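Local atomic coordinates of cyclic AMP receptor protein (Thermus thermophilus, PDB entry 4EV0), a protein that activates transcription from several promoters in a cAMP-dependent manner, working as a homodimer that binds cyclic AMP and DNA. Residues 42-47 and 83-88; 5-10 and 17-22; 140-145 and 181-186; 147-152 and 171-176. One frame throughout, in Å; residues are numbered along the deposited sequence.

How the interactions relate
Interactions 1 and 2 share the cyclic nucleotide-binding half of the chain, their centres 17 Å apart; interactions 3 and 4 share the helix-turn-helix half, 9 Å apart. Only interaction 1 holds the ligand, gripping the phosphate of cyclic AMP. Interaction 2 packs against L45 of strand 42-46 in interaction 1: L45 CD2 lies 3.6 Å from F22 CE2 and 3.8 Å from F7 CZ. Interactions 3 and 4 both use helix 139-154, facing helices 177-189 and 166-173 in turn, and meet where R145 O approaches A173 CB at 3.6 Å. Neither touches interaction 1: their centres lie about 40 and 42 Å from its centre, with nearest atoms about 25 and 27 Å apart.

Interaction 1: residues 42-47 and 83-88; sequences ALYLVA and GERSAS. With CMP (adenosine-3',5'-cyclic-monophosphate), chain G.
In the phosphate-binding cassette of the cyclic nucleotide-binding domain, R85 reaches from the loop after helix 76-81 to A42 on strand 42-46. Its NH2 donates to A42 O at 2.8 Å, nearly straight at 161°; the donor lies in the carbonyl plane on a lone pair, and the oxygen lies almost in the guanidinium plane. A second, weak bond runs from R85 NH1 to A42 O at 3.3 Å. NH1 also donates to phosphate oxygen O1P of cyclic AMP at 2.6 Å, and to G75 O. The side chain bends about its CB-CG bond (chi2 -63°), which brings CD alongside the phosphate oxygens. One water joins R85 NH2, at 3.1 Å, to Y44 OH, at 2.8 Å. The Y44 ring is turned 41° from the guanidinium, and R85 also makes a cation-pi contact with F34. Next along the loop, S86 holds O2P with its backbone N at 3.0 Å and its OG at 2.8 Å. A leucine in place of R85 would probably leave O1P without its charged mate and take both guanidinium donors from A42 O. Because one guanidinium serves both ligand and strand, the phosphate charge is probably balanced and its position coupled to the barrel wall.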
loop_
_atom_site.group_PDB
_atom_site.type_symbol
_atom_site.label_atom_id
_atom_site.label_comp_id
_atom_site.label_asym_id
_atom_site.label_seq_id
_atom_site.Cartn_x
_atom_site.Cartn_y
_atom_site.Cartn_z
ATOM N N ALA B 42 17.156 1.228 -18.147
ATOM C CA ALA B 42 17.727 2.409 -17.500
ATOM C C ALA B 42 16.784 3.070 -16.497
ATOM O O ALA B 42 15.552 3.007 -16.639
ATOM C CB ALA B 42 18.152 3.424 -18.554
ATOM N N LEU B 43 17.370 3.712 -15.487
ATOM C CA LEU B 43 16.604 4.587 -14.600
ATOM C C LEU B 43 16.905 6.027 -14.976
ATOM O O LEU B 43 17.837 6.291 -15.733
ATOM C CB LEU B 43 16.937 4.333 -13.125
ATOM C CG LEU B 43 18.385 4.452 -12.634
ATOM C CD1 LEU B 43 18.822 5.901 -12.367
ATOM C CD2 LEU B 43 18.587 3.591 -11.396
ATOM N N TYR B 44 16.134 6.960 -14.438
ATOM C CA TYR B 44 16.304 8.360 -14.783
ATOM C C TYR B 44 16.243 9.255 -13.553
ATOM O O TYR B 44 15.409 9.062 -12.659
ATOM C CB TYR B 44 15.229 8.819 -15.789
ATOM C CG TYR B 44 15.141 8.017 -17.072
ATOM C CD1 TYR B 44 14.335 6.893 -17.158
ATOM C CD2 TYR B 44 15.853 8.395 -18.202
ATOM C CE1 TYR B 44 14.243 6.157 -18.326
ATOM C CE2 TYR B 44 15.774 7.661 -19.386
ATOM C CZ TYR B 44 14.961 6.544 -19.440
ATOM O OH TYR B 44 14.869 5.810 -20.605
ATOM N N LEU B 45 17.140 10.234 -13.525
ATOM C CA LEU B 45 17.036 11.377 -12.632
ATOM C C LEU B 45 16.465 12.529 -13.440
ATOM O O LEU B 45 16.780 12.675 -14.622
ATOM C CB LEU B 45 18.420 11.765 -12.123
ATOM C CG LEU B 45 18.805 11.467 -10.674
ATOM C CD1 LEU B 45 17.938 10.360 -10.066
ATOM C CD2 LEU B 45 20.271 11.102 -10.605
ATOM N N VAL B 46 15.621 13.346 -12.818
ATOM C CA VAL B 46 15.115 14.545 -13.481
ATOM C C VAL B 46 16.072 15.706 -13.230
ATOM O O VAL B 46 16.282 16.112 -12.086
ATOM C CB VAL B 46 13.702 14.925 -12.998
ATOM C CG1 VAL B 46 13.323 16.316 -13.508
ATOM C CG2 VAL B 46 12.689 13.875 -13.436
ATOM N N ALA B 47 16.678 16.214 -14.300
ATOM C CA ALA B 47 17.550 17.379 -14.201
ATOM C C ALA B 47 16.740 18.687 -14.245
ATOM O O ALA B 47 17.030 19.639 -13.514
ATOM C CB ALA B 47 18.573 17.352 -15.302
ATOM N N GLY B 83 12.413 -6.649 -15.349
ATOM C CA GLY B 83 10.995 -6.818 -15.628
ATOM C C GLY B 83 10.485 -5.673 -16.495
ATOM O O GLY B 83 11.179 -4.669 -16.679
ATOM N N GLU B 84 9.269 -5.796 -17.017
ATOM C CA GLU B 84 8.682 -4.689 -17.762
ATOM C C GLU B 84 8.481 -3.483 -16.856
ATOM O O GLU B 84 8.476 -3.608 -15.622
ATOM C CB GLU B 84 7.365 -5.104 -18.404
ATOM C CG GLU B 84 7.504 -6.238 -19.385
ATOM C CD GLU B 84 6.167 -6.738 -19.880
ATOM O OE1 GLU B 84 5.163 -6.578 -19.146
ATOM O OE2 GLU B 84 6.123 -7.286 -21.007
ATOM N N ARG B 85 8.339 -2.314 -17.472
ATOM C CA ARG B 85 8.028 -1.106 -16.734
ATOM C C ARG B 85 6.721 -1.325 -15.978
ATOM O O ARG B 85 5.728 -1.770 -16.557
ATOM C CB ARG B 85 7.869 0.065 -17.692
ATOM C CG ARG B 85 9.116 0.407 -18.459
ATOM C CD ARG B 85 10.197 0.852 -17.509
ATOM N NE ARG B 85 11.330 1.416 -18.237
ATOM C CZ ARG B 85 12.473 1.770 -17.658
ATOM N NH1 ARG B 85 12.614 1.608 -16.337
ATOM N NH2 ARG B 85 13.464 2.286 -18.392
ATOM N N SER B 86 6.725 -1.020 -14.691
ATOM C CA SER B 86 5.518 -1.162 -13.895
ATOM C C SER B 86 4.562 0.030 -14.056
ATOM O O SER B 86 3.446 -0.005 -13.555
ATOM C CB SER B 86 5.884 -1.352 -12.426
ATOM O OG SER B 86 6.641 -0.251 -11.958
ATOM N N ALA B 87 5.005 1.076 -14.750
ATOM C CA ALA B 87 4.177 2.260 -14.983
ATOM C C ALA B 87 4.614 3.010 -16.247
ATOM O O ALA B 87 5.745 2.837 -16.727
ATOM C CB ALA B 87 4.228 3.182 -13.775
ATOM N N SER B 88 3.712 3.828 -16.786
ATOM C CA SER B 88 4.047 4.723 -17.894
ATOM C C SER B 88 4.628 6.026 -17.325
ATOM O O SER B 88 4.268 6.444 -16.204
ATOM C CB SER B 88 2.804 5.039 -18.745
ATOM O OG SER B 88 2.169 3.870 -19.235
HETATM P P CMP G . 9.967 1.064 -13.567
HETATM O O1P CMP G . 11.274 0.800 -14.255
HETATM O O2P CMP G . 9.147 -0.111 -13.084
HETATM O "O5'" CMP G . 9.046 2.032 -14.474
HETATM C "C5'" CMP G . 8.024 2.838 -13.890
HETATM C "C4'" CMP G . 8.552 3.451 -12.639
HETATM O "O4'" CMP G . 7.520 4.071 -11.849
HETATM C "C3'" CMP G . 9.142 2.469 -11.675
HETATM O "O3'" CMP G . 10.319 1.872 -12.181
HETATM C "C2'" CMP G . 9.301 3.336 -10.440
HETATM O "O2'" CMP G . 10.373 4.248 -10.594
HETATM C "C1'" CMP G . 7.986 4.132 -10.507
HETATM N N9 CMP G . 6.967 3.561 -9.621
HETATM C C8 CMP G . 6.421 2.333 -9.693
HETATM N N7 CMP G . 5.538 2.165 -8.668
HETATM C C5 CMP G . 5.522 3.300 -7.938
HETATM C C6 CMP G . 4.804 3.803 -6.738
HETATM N N6 CMP G . 3.901 3.013 -6.095
HETATM N N1 CMP G . 5.094 5.064 -6.314
HETATM C C2 CMP G . 5.990 5.844 -6.941
HETATM N N3 CMP G . 6.667 5.454 -8.045
HETATM C C4 CMP G . 6.476 4.218 -8.572
HETATM O O HOH W 1 13.417 3.476 -21.222
#

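Interaction 2: residues 5-10 and 17-22; sequences PLFHGL and LALSYF
F7 turns its ring toward A18 and L19 of helix 12-19 and toward F22, which follows it, with CG anti to its carbonyl carbon (chi1 -64°). CE1 lies 3.7 Å from A18 CB. CZ is 3.6 Å from L19 CD2, the branch that does the touching, and the two side chains cross at about a right angle. F22 CE1 comes to the edge of the F7 ring, near its plane, loosely, at 4.4 Å from F7 CZ. L6 takes a different first torsion, CG anti to the backbone N (chi1 -178°), and its CD2 meets F22 at the ring edge, 4.1 Å from CZ; these side chains come from opposite directions. The contact belongs to the N-terminal helical element that precedes the beta barrel: a 3-10 segment at 5-7, a type II turn from F7 to L10 with G9 at positive phi, then helix 12-19. An alanine at F7 is likely to open a gap beside A18 CB and leave L19 CD2 without the ring it packs on. L6, F7 and F22 also touch L45 of strand 42-46. In the type I turn L19-F22, S20 OG donates to L17 O at 2.7 Å, tilted 19° from the carbonyl plane.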
loop_
_atom_site.group_PDB
_atom_site.type_symbol
_atom_site.label_atom_id
_atom_site.label_comp_id
_atom_site.label_asym_id
_atom_site.label_seq_id
_atom_site.Cartn_x
_atom_site.Cartn_y
_atom_site.Cartn_z
ATOM N N PRO B 5 18.130 12.219 -3.425
ATOM C CA PRO B 5 18.220 11.201 -2.364
ATOM C C PRO B 5 19.092 10.017 -2.791
ATOM O O PRO B 5 19.690 9.349 -1.946
ATOM C CB PRO B 5 16.757 10.773 -2.150
ATOM C CG PRO B 5 16.033 11.197 -3.388
ATOM C CD PRO B 5 16.748 12.416 -3.905
ATOM N N LEU B 6 19.176 9.793 -4.103
ATOM C CA LEU B 6 20.047 8.773 -4.691
ATOM C C LEU B 6 21.494 8.959 -4.274
ATOM O O LEU B 6 22.275 8.012 -4.272
ATOM C CB LEU B 6 19.964 8.837 -6.216
ATOM C CG LEU B 6 20.787 7.786 -6.959
ATOM C CD1 LEU B 6 20.315 6.378 -6.596
ATOM C CD2 LEU B 6 20.790 8.021 -8.489
ATOM N N PHE B 7 21.830 10.190 -3.907
ATOM C CA PHE B 7 23.194 10.596 -3.598
ATOM C C PHE B 7 23.415 10.910 -2.123
ATOM O O PHE B 7 24.463 11.443 -1.742
ATOM C CB PHE B 7 23.544 11.826 -4.428
ATOM C CG PHE B 7 23.546 11.571 -5.904
ATOM C CD1 PHE B 7 24.016 10.371 -6.409
ATOM C CD2 PHE B 7 23.064 12.534 -6.794
ATOM C CE1 PHE B 7 24.020 10.135 -7.777
ATOM C CE2 PHE B 7 23.067 12.309 -8.169
ATOM C CZ PHE B 7 23.545 11.114 -8.667
ATOM N N HIS B 8 22.424 10.590 -1.299
ATOM C CA HIS B 8 22.529 10.799 0.142
ATOM C C HIS B 8 23.725 10.054 0.756
ATOM O O HIS B 8 23.928 8.872 0.499
ATOM C CB HIS B 8 21.215 10.392 0.826
ATOM C CG HIS B 8 21.136 10.791 2.266
ATOM N ND1 HIS B 8 21.711 10.050 3.279
ATOM C CD2 HIS B 8 20.557 11.860 2.863
ATOM C CE1 HIS B 8 21.490 10.646 4.437
ATOM N NE2 HIS B 8 20.790 11.745 4.213
ATOM N N GLY B 9 24.530 10.763 1.539
ATOM C CA GLY B 9 25.671 10.158 2.206
ATOM C C GLY B 9 26.998 10.321 1.493
ATOM O O GLY B 9 28.062 10.097 2.092
ATOM N N LEU B 10 26.949 10.708 0.219
ATOM C CA LEU B 10 28.170 10.823 -0.570
ATOM C C LEU B 10 28.829 12.195 -0.435
ATOM O O LEU B 10 28.158 13.228 -0.440
ATOM C CB LEU B 10 27.877 10.559 -2.044
ATOM C CG LEU B 10 27.201 9.267 -2.493
ATOM C CD1 LEU B 10 26.935 9.404 -4.005
ATOM C CD2 LEU B 10 28.060 8.042 -2.172
ATOM N N LEU B 17 31.567 11.982 -9.165
ATOM C CA LEU B 17 31.945 10.669 -9.660
ATOM C C LEU B 17 30.726 9.905 -10.176
ATOM O O LEU B 17 30.735 9.377 -11.286
ATOM C CB LEU B 17 32.636 9.896 -8.527
ATOM C CG LEU B 17 33.384 8.576 -8.726
ATOM C CD1 LEU B 17 34.264 8.323 -7.503
ATOM C CD2 LEU B 17 32.435 7.405 -8.916
ATOM N N ALA B 18 29.679 9.853 -9.361
ATOM C CA ALA B 18 28.460 9.136 -9.727
ATOM C C ALA B 18 27.787 9.712 -10.988
ATOM O O ALA B 18 27.407 8.968 -11.895
ATOM C CB ALA B 18 27.488 9.097 -8.545
ATOM N N LEU B 19 27.674 11.036 -11.057
ATOM C CA LEU B 19 27.024 11.697 -12.186
ATOM C C LEU B 19 27.680 11.410 -13.540
ATOM O O LEU B 19 27.041 11.568 -14.585
ATOM C CB LEU B 19 26.968 13.206 -11.946
ATOM C CG LEU B 19 25.908 13.595 -10.917
ATOM C CD1 LEU B 19 25.973 15.076 -10.595
ATOM C CD2 LEU B 19 24.535 13.211 -11.443
ATOM N N SER B 20 28.946 10.981 -13.517
ATOM C CA SER B 20 29.720 10.792 -14.749
ATOM C C SER B 20 29.320 9.527 -15.505
ATOM O O SER B 20 29.708 9.341 -16.666
ATOM C CB SER B 20 31.230 10.798 -14.465
ATOM O OG SER B 20 31.665 9.606 -13.821
ATOM N N TYR B 21 28.550 8.660 -14.841
ATOM C CA TYR B 21 28.047 7.436 -15.468
ATOM C C TYR B 21 26.736 7.665 -16.259
ATOM O O TYR B 21 26.267 6.789 -16.995
ATOM C CB TYR B 21 27.860 6.350 -14.406
ATOM C CG TYR B 21 29.148 5.778 -13.844
ATOM C CD1 TYR B 21 29.899 6.477 -12.901
ATOM C CD2 TYR B 21 29.595 4.517 -14.225
ATOM C CE1 TYR B 21 31.074 5.946 -12.375
ATOM C CE2 TYR B 21 30.767 3.979 -13.703
ATOM C CZ TYR B 21 31.500 4.698 -12.783
ATOM O OH TYR B 21 32.665 4.164 -12.270
ATOM N N PHE B 22 26.160 8.855 -16.101
ATOM C CA PHE B 22 24.851 9.171 -16.666
ATOM C C PHE B 22 24.930 9.687 -18.114
ATOM O O PHE B 22 25.979 10.149 -18.576
ATOM C CB PHE B 22 24.145 10.202 -15.793
ATOM C CG PHE B 22 23.579 9.640 -14.535
ATOM C CD1 PHE B 22 24.411 9.235 -13.503
ATOM C CD2 PHE B 22 22.207 9.527 -14.368
ATOM C CE1 PHE B 22 23.872 8.710 -12.324
ATOM C CE2 PHE B 22 21.676 9.009 -13.204
ATOM C CZ PHE B 22 22.509 8.604 -12.185
#

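Interaction 3: residues 140-145 and 181-186; sequences EEARNR and SRVLHA
V183, on the helix that in winged helix-turn-helix proteins of the Crp family serves for DNA recognition, sets both its methyls against A142 and R143 of helix 139-154. The backbones come close, with the CA atoms of R143 and V183 5.7 Å apart. The apolar part of the contact is carried by the two branches of V183. CG1, anti to the backbone N (chi1 169°), lies 4.0 Å from R143 CA. CG2 lies beside the peptide between A142 and R143, 4.1 Å from A142 C, and meets the A142 side chain at CB, 4.3 Å away. The valine therefore rests mainly on main-chain atoms, and the small side chain of A142 probably allows this close approach. V183 also packs on V146, one turn along helix 139-154, while A186 faces F139.

The polar contacts of R143 and S181 are made outside the two segments. The first torsion of R143 puts CG anti to the backbone N (chi1 -176°), and the extended chain carries the guanidinium past V183 to a salt bridge between NH2 and E190, just beyond helix 177-189; the same NH2 bonds A216 O at the chain's end. R143 thus ties helix 139-154 by charge to the residue that follows helix 177-189. On the facing helix, S181 OG is hydrogen-bonded to H166 ND1, at the start of helix 166-173.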
loop_
_atom_site.group_PDB
_atom_site.type_symbol
_atom_site.label_atom_id
_atom_site.label_comp_id
_atom_site.label_asym_id
_atom_site.label_seq_id
_atom_site.Cartn_x
_atom_site.Cartn_y
_atom_site.Cartn_z
ATOM N N GLU B 140 -15.527 11.682 5.774
ATOM C CA GLU B 140 -16.947 11.600 5.485
ATOM C C GLU B 140 -17.489 10.164 5.474
ATOM O O GLU B 140 -18.503 9.868 6.117
ATOM C CB GLU B 140 -17.223 12.276 4.144
ATOM C CG GLU B 140 -18.621 12.051 3.599
ATOM C CD GLU B 140 -18.724 12.359 2.104
ATOM O OE1 GLU B 140 -17.691 12.245 1.389
ATOM O OE2 GLU B 140 -19.839 12.713 1.645
ATOM N N GLU B 141 -16.820 9.284 4.734
ATOM C CA GLU B 141 -17.225 7.887 4.657
ATOM C C GLU B 141 -16.972 7.152 5.989
ATOM O O GLU B 141 -17.765 6.285 6.401
ATOM C CB GLU B 141 -16.486 7.184 3.533
ATOM C CG GLU B 141 -16.809 7.695 2.155
ATOM C CD GLU B 141 -15.754 7.294 1.134
ATOM O OE1 GLU B 141 -16.089 6.508 0.223
ATOM O OE2 GLU B 141 -14.595 7.755 1.260
ATOM N N ALA B 142 -15.879 7.510 6.657
ATOM C CA ALA B 142 -15.627 7.010 7.999
ATOM C C ALA B 142 -16.832 7.324 8.905
ATOM O O ALA B 142 -17.284 6.474 9.656
ATOM C CB ALA B 142 -14.316 7.597 8.561
ATOM N N ARG B 143 -17.371 8.531 8.781
ATOM C CA ARG B 143 -18.509 8.973 9.581
ATOM C C ARG B 143 -19.745 8.082 9.374
ATOM O O ARG B 143 -20.316 7.574 10.337
ATOM C CB ARG B 143 -18.815 10.434 9.251
ATOM C CG ARG B 143 -19.914 11.044 10.066
ATOM C CD ARG B 143 -19.804 12.570 10.048
ATOM N NE ARG B 143 -20.999 13.191 10.612
ATOM C CZ ARG B 143 -22.082 13.479 9.898
ATOM N NH1 ARG B 143 -22.101 13.215 8.592
ATOM N NH2 ARG B 143 -23.139 14.037 10.485
ATOM N N ASN B 144 -20.131 7.883 8.114
ATOM C CA ASN B 144 -21.186 6.934 7.748
ATOM C C ASN B 144 -20.972 5.538 8.353
ATOM O O ASN B 144 -21.884 4.944 8.924
ATOM C CB ASN B 144 -21.247 6.756 6.223
ATOM C CG ASN B 144 -21.487 8.064 5.468
ATOM O OD1 ASN B 144 -20.806 8.352 4.483
ATOM N ND2 ASN B 144 -22.469 8.840 5.910
ATOM N N ARG B 145 -19.765 5.010 8.189
ATOM C CA ARG B 145 -19.447 3.656 8.609
ATOM C C ARG B 145 -19.495 3.484 10.128
ATOM O O ARG B 145 -19.952 2.456 10.628
ATOM C CB ARG B 145 -18.077 3.244 8.054
ATOM C CG ARG B 145 -18.097 3.070 6.544
ATOM C CD ARG B 145 -16.818 2.516 5.966
ATOM N NE ARG B 145 -16.924 2.497 4.510
ATOM C CZ ARG B 145 -16.021 1.958 3.695
ATOM N NH1 ARG B 145 -14.929 1.374 4.193
ATOM N NH2 ARG B 145 -16.213 2.005 2.376
ATOM N N SER B 181 -12.552 7.515 17.265
ATOM C CA SER B 181 -12.578 8.560 18.285
ATOM C C SER B 181 -12.847 9.904 17.630
ATOM O O SER B 181 -13.627 10.703 18.140
ATOM C CB SER B 181 -11.285 8.604 19.109
ATOM O OG SER B 181 -11.086 7.386 19.802
ATOM N N ARG B 182 -12.207 10.143 16.493
ATOM C CA ARG B 182 -12.433 11.371 15.739
ATOM C C ARG B 182 -13.904 11.517 15.359
ATOM O O ARG B 182 -14.496 12.578 15.532
ATOM C CB ARG B 182 -11.566 11.400 14.482
ATOM C CG ARG B 182 -10.075 11.562 14.741
ATOM C CD ARG B 182 -9.293 11.616 13.416
ATOM N NE ARG B 182 -9.762 12.699 12.543
ATOM C CZ ARG B 182 -9.598 12.724 11.221
ATOM N NH1 ARG B 182 -8.983 11.713 10.611
ATOM N NH2 ARG B 182 -10.057 13.753 10.507
ATOM N N VAL B 183 -14.483 10.440 14.841
ATOM C CA VAL B 183 -15.887 10.441 14.447
ATOM C C VAL B 183 -16.833 10.608 15.632
ATOM O O VAL B 183 -17.788 11.385 15.571
ATOM C CB VAL B 183 -16.267 9.154 13.684
ATOM C CG1 VAL B 183 -17.792 9.053 13.531
ATOM C CG2 VAL B 183 -15.580 9.127 12.327
ATOM N N LEU B 184 -16.560 9.886 16.715
ATOM C CA LEU B 184 -17.375 9.985 17.919
ATOM C C LEU B 184 -17.342 11.382 18.520
ATOM O O LEU B 184 -18.354 11.872 19.021
ATOM C CB LEU B 184 -16.934 8.953 18.950
ATOM C CG LEU B 184 -17.401 7.532 18.661
ATOM C CD1 LEU B 184 -16.804 6.571 19.676
ATOM C CD2 LEU B 184 -18.937 7.490 18.678
ATOM N N HIS B 185 -16.192 12.038 18.464
ATOM C CA HIS B 185 -16.125 13.397 18.981
ATOM C C HIS B 185 -16.943 14.370 18.125
ATOM O O HIS B 185 -17.633 15.239 18.660
ATOM C CB HIS B 185 -14.679 13.837 19.216
ATOM C CG HIS B 185 -14.066 13.202 20.430
ATOM N ND1 HIS B 185 -14.489 13.492 21.714
ATOM C CD2 HIS B 185 -13.094 12.266 20.558
ATOM C CE1 HIS B 185 -13.789 12.778 22.578
ATOM N NE2 HIS B 185 -12.937 12.024 21.903
ATOM N N ALA B 186 -16.905 14.187 16.806
ATOM C CA ALA B 186 -17.773 14.950 15.906
ATOM C C ALA B 186 -19.266 14.637 16.125
ATOM O O ALA B 186 -20.099 15.545 16.124
ATOM C CB ALA B 186 -17.380 14.731 14.458
#

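Interaction 4: residues 147-152 and 171-176; sequences AYALLK and ALAGTS
No ring enters where A149 meets L172 and A173; the one aromatic in the two segments, Y148, stacks its ring with that of F213 of the second subunit and bonds E209 of that subunit through OH. The flat group that does take part is the A149 carbonyl, whose O has L172 CD1 at 3.5 Å. The same methyl lies 3.7 Å from A149 CB, and K152 CE approaches it at 4.2 Å, the lysine chain bending at CD (chi3 88°) and crossing obliquely to the leucine. Beside them A149 CB meets A173 CB at 3.8 Å. With alanine at both positions, the CA atoms of A149 and A173 are 5.3 Å apart, so helix 139-154 lies close to the end of helix 166-173, the first helix of the helix-turn-helix. G174, at positive phi, then starts the turn, in which T175 OG1 donates to S176 O at 3.0 Å, tilted 33° from the carbonyl plane. S176 is at the N-cap position of helix 177-189. With only methyls, methylenes and a carbonyl oxygen at the interface, the two helices are joined by close apolar fit, without a directional bond between the segments to fix their angle.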
loop_
_atom_site.group_PDB
_atom_site.type_symbol
_atom_site.label_atom_id
_atom_site.label_comp_id
_atom_site.label_asym_id
_atom_site.label_seq_id
_atom_site.Cartn_x
_atom_site.Cartn_y
_atom_site.Cartn_z
ATOM N N ALA B 147 -21.299 5.494 12.173
ATOM C CA ALA B 147 -22.709 5.654 12.497
ATOM C C ALA B 147 -23.425 4.324 12.283
ATOM O O ALA B 147 -24.161 3.872 13.150
ATOM C CB ALA B 147 -23.337 6.752 11.651
ATOM N N TYR B 148 -23.173 3.680 11.148
ATOM C CA TYR B 148 -23.796 2.394 10.830
ATOM C C TYR B 148 -23.462 1.319 11.860
ATOM O O TYR B 148 -24.333 0.534 12.248
ATOM C CB TYR B 148 -23.320 1.932 9.464
ATOM C CG TYR B 148 -23.841 0.583 8.994
ATOM C CD1 TYR B 148 -25.191 0.395 8.698
ATOM C CD2 TYR B 148 -22.964 -0.490 8.800
ATOM C CE1 TYR B 148 -25.661 -0.830 8.239
ATOM C CE2 TYR B 148 -23.419 -1.712 8.340
ATOM C CZ TYR B 148 -24.766 -1.879 8.054
ATOM O OH TYR B 148 -25.210 -3.106 7.592
ATOM N N ALA B 149 -22.200 1.274 12.286
ATOM C CA ALA B 149 -21.793 0.375 13.356
ATOM C C ALA B 149 -22.649 0.582 14.627
ATOM O O ALA B 149 -23.143 -0.377 15.231
ATOM C CB ALA B 149 -20.308 0.572 13.675
ATOM N N LEU B 150 -22.803 1.840 15.032
ATOM C CA LEU B 150 -23.623 2.199 16.182
ATOM C C LEU B 150 -25.077 1.790 15.947
ATOM O O LEU B 150 -25.744 1.266 16.841
ATOM C CB LEU B 150 -23.552 3.709 16.398
ATOM C CG LEU B 150 -22.260 4.251 16.992
ATOM C CD1 LEU B 150 -22.251 5.783 16.994
ATOM C CD2 LEU B 150 -22.087 3.682 18.391
ATOM N N LEU B 151 -25.559 2.048 14.737
ATOM C CA LEU B 151 -26.887 1.613 14.327
ATOM C C LEU B 151 -27.050 0.114 14.586
ATOM O O LEU B 151 -28.062 -0.325 15.144
ATOM C CB LEU B 151 -27.077 1.896 12.846
ATOM C CG LEU B 151 -28.446 2.321 12.361
ATOM C CD1 LEU B 151 -28.274 2.862 10.962
ATOM C CD2 LEU B 151 -29.422 1.148 12.371
ATOM N N LYS B 152 -26.033 -0.657 14.199
ATOM C CA LYS B 152 -26.052 -2.103 14.369
ATOM C C LYS B 152 -26.254 -2.535 15.830
ATOM O O LYS B 152 -26.903 -3.548 16.106
ATOM C CB LYS B 152 -24.783 -2.735 13.783
ATOM C CG LYS B 152 -25.002 -3.321 12.393
ATOM C CD LYS B 152 -23.743 -3.309 11.538
ATOM C CE LYS B 152 -22.927 -4.560 11.770
ATOM N NZ LYS B 152 -21.820 -4.664 10.784
ATOM N N ALA B 171 -13.350 -2.210 15.222
ATOM C CA ALA B 171 -13.403 -3.541 14.642
ATOM C C ALA B 171 -14.757 -3.740 13.967
ATOM O O ALA B 171 -14.846 -4.327 12.889
ATOM C CB ALA B 171 -13.157 -4.611 15.720
ATOM N N LEU B 172 -15.807 -3.247 14.605
ATOM C CA LEU B 172 -17.145 -3.350 14.038
ATOM C C LEU B 172 -17.236 -2.606 12.712
ATOM O O LEU B 172 -17.684 -3.172 11.721
ATOM C CB LEU B 172 -18.196 -2.817 15.017
ATOM C CG LEU B 172 -19.442 -3.674 15.264
ATOM C CD1 LEU B 172 -20.723 -2.919 14.915
ATOM C CD2 LEU B 172 -19.369 -4.986 14.493
ATOM N N ALA B 173 -16.776 -1.355 12.694
ATOM C CA ALA B 173 -16.907 -0.489 11.516
ATOM C C ALA B 173 -15.848 -0.707 10.430
ATOM O O ALA B 173 -16.047 -0.308 9.282
ATOM C CB ALA B 173 -16.932 0.970 11.937
ATOM N N GLY B 174 -14.729 -1.333 10.789
ATOM C CA GLY B 174 -13.641 -1.564 9.847
ATOM C C GLY B 174 -12.790 -0.327 9.626
ATOM O O GLY B 174 -12.297 -0.072 8.525
ATOM N N THR B 175 -12.624 0.459 10.682
ATOM C CA THR B 175 -11.800 1.657 10.628
ATOM C C THR B 175 -10.806 1.537 11.758
ATOM O O THR B 175 -10.855 0.564 12.525
ATOM C CB THR B 175 -12.627 2.925 10.878
ATOM O OG1 THR B 175 -12.903 3.034 12.282
ATOM C CG2 THR B 175 -13.953 2.892 10.088
ATOM N N SER B 176 -9.915 2.518 11.879
ATOM C CA SER B 176 -8.955 2.524 12.979
ATOM C C SER B 176 -9.612 3.036 14.259
ATOM O O SER B 176 -10.659 3.700 14.212
ATOM C CB SER B 176 -7.747 3.393 12.645
ATOM O OG SER B 176 -8.053 4.764 12.788
#